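Local coordinates for ribonuclease-like 3 (PDB 2VQ9), which cleaves RNA as a secreted ribonuclease of the pancreatic family, promotes angiogenesis and kills bacteria, the last without needing its nuclease activity, at residues A[41-44]-A[45-48]; A[75-78]-A[79-82]. All coordinates share one frame; numbering follows the deposited sequence.

Contact 1 of 2, residues A[41-44]-A[45-48]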
loop_
_atom_site.group_PDB
_atom_site.type_symbol
_atom_site.label_atom_id
_atom_site.label_comp_id
_atom_site.label_asym_id
_atom_site.label_seq_id
_atom_site.Cartn_x
_atom_site.Cartn_y
_atom_site.Cartn_z
ATOM N N GLY A 41 -5.140 -9.394 5.627
ATOM C CA GLY A 41 -6.254 -9.384 6.575
ATOM C C GLY A 41 -6.995 -8.079 6.745
ATOM O O GLY A 41 -7.872 -7.990 7.597
ATOM N N ILE A 42 -6.655 -7.068 5.942
ATOM C CA ILE A 42 -7.271 -5.727 6.069
ATOM C C ILE A 42 -8.782 -5.804 5.832
ATOM O O ILE A 42 -9.248 -6.596 4.993
ATOM C CB ILE A 42 -6.574 -4.651 5.143
ATOM C CG1 ILE A 42 -7.072 -3.211 5.438
ATOM C CG2 ILE A 42 -6.823 -4.929 3.670
ATOM C CD1 ILE A 42 -6.784 -2.671 6.910
ATOM N N THR A 43 -9.546 -5.050 6.622
ATOM C CA THR A 43 -10.963 -4.810 6.332
ATOM C C THR A 43 -11.181 -3.302 6.399
ATOM O O THR A 43 -10.325 -2.570 6.910
ATOM C CB THR A 43 -11.924 -5.522 7.347
ATOM O OG1 THR A 43 -11.801 -4.932 8.645
ATOM C CG2 THR A 43 -11.619 -7.023 7.468
ATOM N N GLU A 44 -12.336 -2.838 5.931
ATOM C CA GLU A 44 -12.722 -1.424 6.095
ATOM C C GLU A 44 -12.746 -0.943 7.546
ATOM O O GLU A 44 -12.454 0.220 7.808
ATOM C CB GLU A 44 -14.079 -1.162 5.445
ATOM C CG GLU A 44 -14.059 -1.259 3.916
ATOM C CD GLU A 44 -15.370 -0.827 3.316
ATOM O OE1 GLU A 44 -16.385 -0.815 4.054
ATOM O OE2 GLU A 44 -15.381 -0.492 2.133
ATOM N N GLN A 45 -13.066 -1.845 8.481
ATOM C CA GLN A 45 -13.220 -1.508 9.897
ATOM C C GLN A 45 -11.942 -1.709 10.740
ATOM O O GLN A 45 -11.933 -1.444 11.965
ATOM C CB GLN A 45 -14.390 -2.310 10.501
ATOM C CG GLN A 45 -15.757 -2.054 9.842
ATOM C CD GLN A 45 -16.010 -2.892 8.571
ATOM O OE1 GLN A 45 -15.220 -3.782 8.205
ATOM N NE2 GLN A 45 -17.127 -2.602 7.888
ATOM N N THR A 46 -10.861 -2.163 10.109
ATOM C CA THR A 46 -9.646 -2.430 10.886
ATOM C C THR A 46 -8.401 -1.618 10.498
ATOM O O THR A 46 -7.245 -1.991 10.827
ATOM C CB THR A 46 -9.362 -3.935 10.985
ATOM O OG1 THR A 46 -9.411 -4.509 9.680
ATOM C CG2 THR A 46 -10.465 -4.594 11.842
ATOM N N CYS A 47 -8.621 -0.505 9.807
ATOM C CA CYS A 47 -7.509 0.422 9.585
ATOM C C CYS A 47 -6.776 0.798 10.866
ATOM O O CYS A 47 -5.567 0.872 10.862
ATOM C CB CYS A 47 -8.007 1.725 8.928
ATOM S SG CYS A 47 -8.538 1.535 7.211
ATOM N N ASP A 48 -7.512 1.117 11.948
ATOM C CA ASP A 48 -6.884 1.774 13.107
ATOM C C ASP A 48 -5.847 0.875 13.767
ATOM O O ASP A 48 -4.728 1.317 14.037
ATOM C CB ASP A 48 -7.932 2.217 14.125
ATOM C CG ASP A 48 -8.861 3.285 13.590
ATOM O OD1 ASP A 48 -8.668 3.776 12.463
ATOM O OD2 ASP A 48 -9.783 3.671 14.326
HETATM O O HOH W 1 -7.912 -6.773 10.103
#
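Thr43 and Thr46 cross obliquely at a tight turn and join through their hydroxyls, OG1 of Thr43 lying 2.6 Å from OG1 of Thr46. Either oxygen could supply the proton of this short bond. In both threonines OG1 sits between the backbone N and the carbonyl carbon (chi1 68° and 50°), which brings the two oxygens together inside the bend while each CG2 lies beside its own backbone N. A water extends the polar chain: it donates to Gly41 O at 2.8 Å and lies 2.7 Å from Thr46 OG1.

The backbone bond from Thr46 N to Thr43 O, 3.3 Å, closes a type I beta turn. It is straight at the hydrogen, yet the donor stands well above the carbonyl plane, 69° out of it. Gln45 N adds a weak, bent bond to Thr43 OG1. From within the turn, Glu44 OE2 accepts a hydrogen bond from Glu125 N.

Beyond the polar bonds the packing is thin: Ile42 CD1 comes within 4.0 Å of Thr46 O, just before helix 47-53, and the isoleucine side chain also touches Ile106 of strand 103-112.

One link is covalent. On the helix's first turn Cys47 is tied to Cys108 by a disulfide.

Thr46 holds the N-cap position, but its side chain makes no capping bond. Its hydroxyl is instead engaged by Thr43 and the water, so the threonine pair probably helps hold the turn leading into the helix, while the disulfide fastens the helix start to the sheet.

Contact 2 of 2, residues A[75-78]-A[79-82]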
loop_
_atom_site.group_PDB
_atom_site.type_symbol
_atom_site.label_atom_id
_atom_site.label_comp_id
_atom_site.label_asym_id
_atom_site.label_seq_id
_atom_site.Cartn_x
_atom_site.Cartn_y
_atom_site.Cartn_z
ATOM N N ASN A 75 -0.963 -11.331 -0.068
ATOM C CA ASN A 75 0.315 -11.647 0.564
ATOM C C ASN A 75 1.494 -11.049 -0.224
ATOM O O ASN A 75 1.347 -10.711 -1.388
ATOM C CB ASN A 75 0.402 -13.176 0.902
ATOM C CG ASN A 75 1.415 -13.987 0.042
ATOM O OD1 ASN A 75 1.938 -13.531 -0.968
ATOM N ND2 ASN A 75 1.675 -15.234 0.475
ATOM N N GLY A 76 2.623 -10.844 0.454
ATOM C CA GLY A 76 3.788 -10.195 -0.122
ATOM C C GLY A 76 4.364 -10.818 -1.375
ATOM O O GLY A 76 4.634 -10.125 -2.347
ATOM N N ASN A 77 4.554 -12.139 -1.350
ATOM C CA ASN A 77 5.030 -12.860 -2.520
ATOM C C ASN A 77 4.085 -12.727 -3.714
ATOM O O ASN A 77 4.542 -12.638 -4.862
ATOM C CB ASN A 77 5.262 -14.339 -2.175
ATOM C CG ASN A 77 6.508 -14.544 -1.352
ATOM O OD1 ASN A 77 7.207 -13.587 -1.017
ATOM N ND2 ASN A 77 6.802 -15.795 -1.025
ATOM N N HIS A 78 2.782 -12.662 -3.436
ATOM C CA HIS A 78 1.777 -12.432 -4.490
ATOM C C HIS A 78 1.930 -11.021 -5.070
ATOM O O HIS A 78 2.025 -10.851 -6.294
ATOM C CB HIS A 78 0.384 -12.634 -3.907
ATOM C CG HIS A 78 -0.737 -12.540 -4.895
ATOM N ND1 HIS A 78 -2.058 -12.532 -4.501
ATOM C CD2 HIS A 78 -0.745 -12.407 -6.246
ATOM C CE1 HIS A 78 -2.835 -12.431 -5.569
ATOM N NE2 HIS A 78 -2.062 -12.365 -6.641
ATOM N N VAL A 79 1.984 -10.000 -4.204
ATOM C CA VAL A 79 2.177 -8.631 -4.709
ATOM C C VAL A 79 3.488 -8.483 -5.513
ATOM O O VAL A 79 3.534 -7.786 -6.544
ATOM C CB VAL A 79 2.064 -7.587 -3.590
ATOM C CG1 VAL A 79 2.416 -6.166 -4.129
ATOM C CG2 VAL A 79 0.649 -7.611 -2.995
ATOM N N ARG A 80 4.560 -9.120 -5.051
ATOM C CA ARG A 80 5.838 -9.112 -5.787
ATOM C C ARG A 80 5.753 -9.479 -7.256
ATOM O O ARG A 80 6.535 -8.971 -8.074
ATOM C CB ARG A 80 6.831 -10.057 -5.143
ATOM C CG ARG A 80 7.690 -9.427 -4.118
ATOM C CD ARG A 80 9.020 -10.135 -4.099
ATOM N NE ARG A 80 8.944 -11.381 -3.362
ATOM C CZ ARG A 80 9.677 -12.454 -3.643
ATOM N NH1 ARG A 80 10.547 -12.430 -4.657
ATOM N NH2 ARG A 80 9.534 -13.543 -2.914
ATOM N N THR A 81 4.820 -10.360 -7.598
ATOM C CA THR A 81 4.712 -10.856 -8.975
ATOM C C THR A 81 4.340 -9.763 -9.971
ATOM O O THR A 81 4.460 -9.969 -11.173
ATOM C CB THR A 81 3.690 -12.004 -9.123
ATOM O OG1 THR A 81 2.363 -11.505 -8.872
ATOM C CG2 THR A 81 4.016 -13.153 -8.168
ATOM N N VAL A 82 3.863 -8.619 -9.478
ATOM C CA VAL A 82 3.578 -7.500 -10.354
ATOM C C VAL A 82 4.877 -7.009 -10.997
ATOM O O VAL A 82 4.853 -6.500 -12.125
ATOM C CB VAL A 82 2.806 -6.368 -9.624
ATOM C CG1 VAL A 82 2.465 -5.240 -10.584
ATOM C CG2 VAL A 82 1.510 -6.929 -9.045
#
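Asn77 and Arg80, one helical turn apart, run side by side in the same direction, and Arg80 NH2 donates to Asn77 OD1 at 3.0 Å. The bond is straight at the hydrogen. The oxygen lies at the guanidinium edge, in its plane, whereas the donor stands above the amide's carbonyl plane, the two flat groups being turned 80° apart. A bend at chi3 brings the arginine's end alongside the asparagine, and its side chain also touches Tyr30, Trp138 and Pro139.

At the start of helix 76-80, Asn75 serves as N-cap: its OD1 accepts from His78 N at 2.7 Å, nearly in line with the carbonyl bond. In this ribonuclease A-type fold the short helix packs against helix 27-37, Val79 resting on Phe33, with the valine side chain about 7 Å from that of the proton acceptor His37. Val79 N donates to Asn75 O at 3.0 Å, and Arg80 N to Gly76 O at 2.9 Å.

Thr81 turns its hydroxyl back on the helix. With chi1 at 67°, OG1 reaches His78 O and donates to it in the carbonyl plane at 2.7 Å, while Thr81 N approaches the same oxygen from above that plane at 3.1 Å. The His78 ring has Thr81 OG1 near its edge and meets the ring of Phe103 with planes about 40° apart.

In the fold
From the N terminus, helix 27-37 runs into the loop whose turn is contact 1, and helix 47-53 leaves from it. The chain then passes through strand 68-72 before contact 2 spans helix 76-80, ahead of strand 87-89. Contact 1 closes a turn, contact 2 a short helical stretch; they come in series, neither nesting nor crossing, with centres 20 Å apart and nearest atoms about 7 Å apart. Residues 41-48 join the start of helix 47-53 to strands 103-112 and 120-135, whereas residues 75-82 touch helix 27-37 and strands 96-99, 120-135 and 138-146. A bond from Gln73 NE2 to Ile42 O links the chain just before contact 2 back to contact 1.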